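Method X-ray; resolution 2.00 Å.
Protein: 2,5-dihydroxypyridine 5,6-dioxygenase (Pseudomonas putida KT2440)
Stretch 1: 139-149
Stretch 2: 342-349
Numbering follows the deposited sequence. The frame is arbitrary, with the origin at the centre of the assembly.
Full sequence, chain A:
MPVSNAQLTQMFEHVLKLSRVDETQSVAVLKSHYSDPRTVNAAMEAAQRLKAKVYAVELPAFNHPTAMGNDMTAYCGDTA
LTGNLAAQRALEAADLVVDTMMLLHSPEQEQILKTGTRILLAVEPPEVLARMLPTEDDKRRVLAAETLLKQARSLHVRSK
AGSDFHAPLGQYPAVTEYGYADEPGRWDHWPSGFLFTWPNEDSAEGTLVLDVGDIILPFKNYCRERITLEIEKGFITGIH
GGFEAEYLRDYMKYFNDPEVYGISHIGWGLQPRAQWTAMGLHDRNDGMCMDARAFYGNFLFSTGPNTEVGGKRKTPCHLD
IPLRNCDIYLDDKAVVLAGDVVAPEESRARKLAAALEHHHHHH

Stretch 1, residues 139-149: KRRVLAAETLL
Stretch 2 342-349: VAPEESRA

Residues 139-149 form an unbroken run of α-helix that begins earlier and continues beyond it, with i to i-4 backbone bonds such as Ala145 N to Arg141 O at 3.1 Å. Residues 342-349 lie against it as loop, interrupted by a 3-10 segment at 345-347. The second stretch runs antiparallel to the helix: Ala343 and Pro344 meet Leu148, whereas Ser347 to Ala349 lie beside Arg141. The backbones are closest where Arg141 CA and Ser347 CA stand 3.8 Å apart, and together the stretches bury 413 Å².

Arg141 covers the most surface. Its CA-to-CB bond points sideways, and chi1 m, chi2 t, chi3 m and chi4 of 95° carry the guanidinium past the end of the 3-10 segment. There NH1 donates to Ser347 O at 3.0 Å with an N-H...O angle of 158°, the carbonyl lying at the edge of the group near its plane. The CA of Ala349 sits over one face, and Arg141 CD packs 3.1 Å from Arg348 O. Close backbone approach also leaves Ser347 CA 3.6 Å from Arg141 O in a CA-H...O contact.

Pro344 anchors the other end. A cis peptide bond precedes it, its phi/psi are -66/158°, its CA-to-CB bond points toward the helix, and the ring is C-gamma exo. Its CD meets Leu148 CD1 at 3.4 Å; Leu148 has an off-well chi1 of -94° and chi2 t. The ring also lies against the small side chains of the preceding turn, with Pro344 CG 4.3 Å from Ala144 CB and Pro344 CD 4.4 Å from Ala145 CB. Pro344 CG also lies 3.2 Å from Ala144 O, which accepts a hydrogen bond from Thr147 OG1 at 2.9 Å.

Glu346 contributes its backbone carbonyl and its side chain. Its CA-to-CB bond points sideways, with chi1 m (-47°), chi2 off-well at 94° and chi3 -127°; Glu346 CB lies 4.1 Å and OE2 4.3 Å from Ala144 CB. Arg140, with chi1 and chi2 t, chi3 p and chi4 74°, starts sideways but brings its end nearer, and NH1 donates to Glu346 O at 2.6 Å, a short bond but bent, at 132°. Thus two neighbouring arginines bind successive carbonyls.

The 3-10 turn is braced internally: Ser347, chi1 90°, donates from OG to Pro344 O at 2.8 Å, and Ser347 N reaches the same oxygen at 3.2 Å. Arg348 NE and Glu345 OE1, 3.4 Å apart, form a salt bridge within the second stretch, their CA-to-CB bonds pointing away from the helix.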

# COMPACT_ATOMS: atom_id res chain seq x y z
N LYS A 139 6.07 -37.85 9.66
CA LYS A 139 6.68 -37.94 11.01
C LYS A 139 7.01 -39.40 11.33
O LYS A 139 8.14 -39.67 11.81
CB LYS A 139 5.72 -37.40 12.07
CG LYS A 139 6.35 -37.31 13.45
CD LYS A 139 5.34 -37.21 14.55
CE LYS A 139 6.00 -37.18 15.91
NZ LYS A 139 5.00 -36.76 16.92
N ARG A 140 6.05 -40.29 11.08
CA ARG A 140 6.22 -41.74 11.34
C ARG A 140 7.49 -42.22 10.63
O ARG A 140 8.37 -42.83 11.30
CB ARG A 140 4.96 -42.52 10.93
CG ARG A 140 5.02 -44.00 11.27
CD ARG A 140 3.92 -44.85 10.66
NE ARG A 140 3.80 -44.75 9.21
CZ ARG A 140 4.64 -45.29 8.32
NH1 ARG A 140 5.70 -45.98 8.71
NH2 ARG A 140 4.43 -45.12 7.03
N ARG A 141 7.62 -41.95 9.33
CA ARG A 141 8.73 -42.46 8.49
C ARG A 141 10.06 -41.90 9.02
O ARG A 141 11.05 -42.65 9.11
CB ARG A 141 8.49 -42.15 7.01
CG ARG A 141 7.29 -42.89 6.42
CD ARG A 141 7.12 -42.77 4.91
NE ARG A 141 6.99 -41.36 4.52
CZ ARG A 141 8.01 -40.60 4.11
NH1 ARG A 141 9.22 -41.10 3.97
NH2 ARG A 141 7.81 -39.32 3.83
N VAL A 142 10.08 -40.62 9.38
CA VAL A 142 11.33 -39.93 9.84
C VAL A 142 11.78 -40.48 11.20
O VAL A 142 13.02 -40.59 11.42
CB VAL A 142 11.12 -38.40 9.88
CG1 VAL A 142 12.25 -37.69 10.61
CG2 VAL A 142 10.92 -37.85 8.47
N LEU A 143 10.84 -40.71 12.12
CA LEU A 143 11.13 -41.28 13.46
C LEU A 143 11.64 -42.73 13.31
O LEU A 143 12.56 -43.10 14.07
CB LEU A 143 9.87 -41.26 14.31
CG LEU A 143 9.37 -39.90 14.76
CD1 LEU A 143 8.43 -40.09 15.94
CD2 LEU A 143 10.51 -38.95 15.11
N ALA A 144 11.06 -43.52 12.39
CA ALA A 144 11.55 -44.88 12.05
C ALA A 144 13.02 -44.80 11.59
O ALA A 144 13.86 -45.62 12.05
CB ALA A 144 10.67 -45.51 11.01
N ALA A 145 13.37 -43.83 10.76
CA ALA A 145 14.78 -43.63 10.33
C ALA A 145 15.62 -43.24 11.54
O ALA A 145 16.77 -43.71 11.64
CB ALA A 145 14.89 -42.58 9.25
N GLU A 146 15.06 -42.41 12.40
CA GLU A 146 15.78 -41.88 13.58
C GLU A 146 16.19 -43.04 14.50
O GLU A 146 17.30 -42.96 15.04
CB GLU A 146 14.94 -40.85 14.34
CG GLU A 146 15.66 -40.24 15.55
CD GLU A 146 14.76 -39.45 16.50
OE1 GLU A 146 13.54 -39.70 16.48
OE2 GLU A 146 15.27 -38.58 17.24
N THR A 147 15.33 -44.05 14.69
CA THR A 147 15.59 -45.16 15.66
C THR A 147 16.86 -45.93 15.21
O THR A 147 17.69 -46.25 16.09
CB THR A 147 14.35 -46.05 15.89
OG1 THR A 147 14.01 -46.73 14.69
CG2 THR A 147 13.12 -45.30 16.38
N LEU A 148 17.04 -46.13 13.90
CA LEU A 148 18.28 -46.69 13.29
C LEU A 148 19.45 -45.72 13.50
O LEU A 148 20.49 -46.14 14.02
CB LEU A 148 18.07 -46.94 11.79
CG LEU A 148 17.64 -48.35 11.41
CD1 LEU A 148 17.39 -48.44 9.91
CD2 LEU A 148 18.69 -49.37 11.81
N LEU A 149 19.30 -44.47 13.08
CA LEU A 149 20.41 -43.50 13.14
C LEU A 149 20.96 -43.40 14.57
O LEU A 149 22.18 -43.29 14.68
CB LEU A 149 19.93 -42.13 12.64
CG LEU A 149 20.98 -41.03 12.73
CD1 LEU A 149 22.28 -41.46 12.05
CD2 LEU A 149 20.47 -39.73 12.14
N VAL A 342 16.17 -47.75 1.28
CA VAL A 342 15.94 -49.23 1.39
C VAL A 342 15.64 -49.63 2.84
O VAL A 342 14.94 -50.61 3.02
CB VAL A 342 17.10 -50.05 0.79
CG1 VAL A 342 17.14 -49.90 -0.72
CG2 VAL A 342 18.45 -49.71 1.40
N ALA A 343 16.11 -48.89 3.84
CA ALA A 343 15.87 -49.24 5.25
C ALA A 343 15.85 -47.98 6.09
O ALA A 343 16.61 -47.06 5.79
CB ALA A 343 16.95 -50.17 5.73
N PRO A 344 15.04 -47.90 7.17
CA PRO A 344 14.07 -48.93 7.51
C PRO A 344 12.95 -49.06 6.49
O PRO A 344 12.65 -48.11 5.77
CB PRO A 344 13.38 -48.47 8.81
CG PRO A 344 14.21 -47.32 9.32
CD PRO A 344 15.02 -46.81 8.15
N GLU A 345 12.32 -50.23 6.50
CA GLU A 345 11.14 -50.53 5.66
C GLU A 345 10.01 -49.54 5.96
O GLU A 345 9.38 -49.06 4.99
CB GLU A 345 10.67 -51.96 5.89
CG GLU A 345 9.60 -52.39 4.91
CD GLU A 345 10.05 -52.22 3.47
OE1 GLU A 345 9.21 -51.83 2.63
OE2 GLU A 345 11.25 -52.47 3.21
N GLU A 346 9.78 -49.25 7.25
CA GLU A 346 8.67 -48.40 7.77
C GLU A 346 8.94 -46.92 7.45
O GLU A 346 8.03 -46.11 7.67
CB GLU A 346 8.48 -48.55 9.29
CG GLU A 346 8.46 -49.98 9.82
CD GLU A 346 9.82 -50.49 10.30
OE1 GLU A 346 10.25 -51.57 9.83
OE2 GLU A 346 10.46 -49.79 11.11
N SER A 347 10.15 -46.57 6.98
CA SER A 347 10.57 -45.20 6.64
C SER A 347 10.34 -44.91 5.15
O SER A 347 10.44 -43.73 4.76
CB SER A 347 12.00 -44.98 6.99
OG SER A 347 12.83 -45.33 5.89
N ARG A 348 10.01 -45.92 4.34
CA ARG A 348 9.95 -45.77 2.86
C ARG A 348 8.59 -45.19 2.47
O ARG A 348 7.60 -45.38 3.22
CB ARG A 348 10.27 -47.10 2.18
CG ARG A 348 11.42 -47.85 2.86
CD ARG A 348 12.06 -48.91 2.00
NE ARG A 348 11.09 -49.44 1.06
CZ ARG A 348 11.37 -49.90 -0.14
NH1 ARG A 348 12.61 -49.94 -0.59
NH2 ARG A 348 10.37 -50.34 -0.89
N ALA A 349 8.54 -44.51 1.32
CA ALA A 349 7.47 -43.58 0.91
C ALA A 349 6.13 -44.31 0.78
O ALA A 349 6.08 -45.23 -0.04
CB ALA A 349 7.86 -42.92 -0.39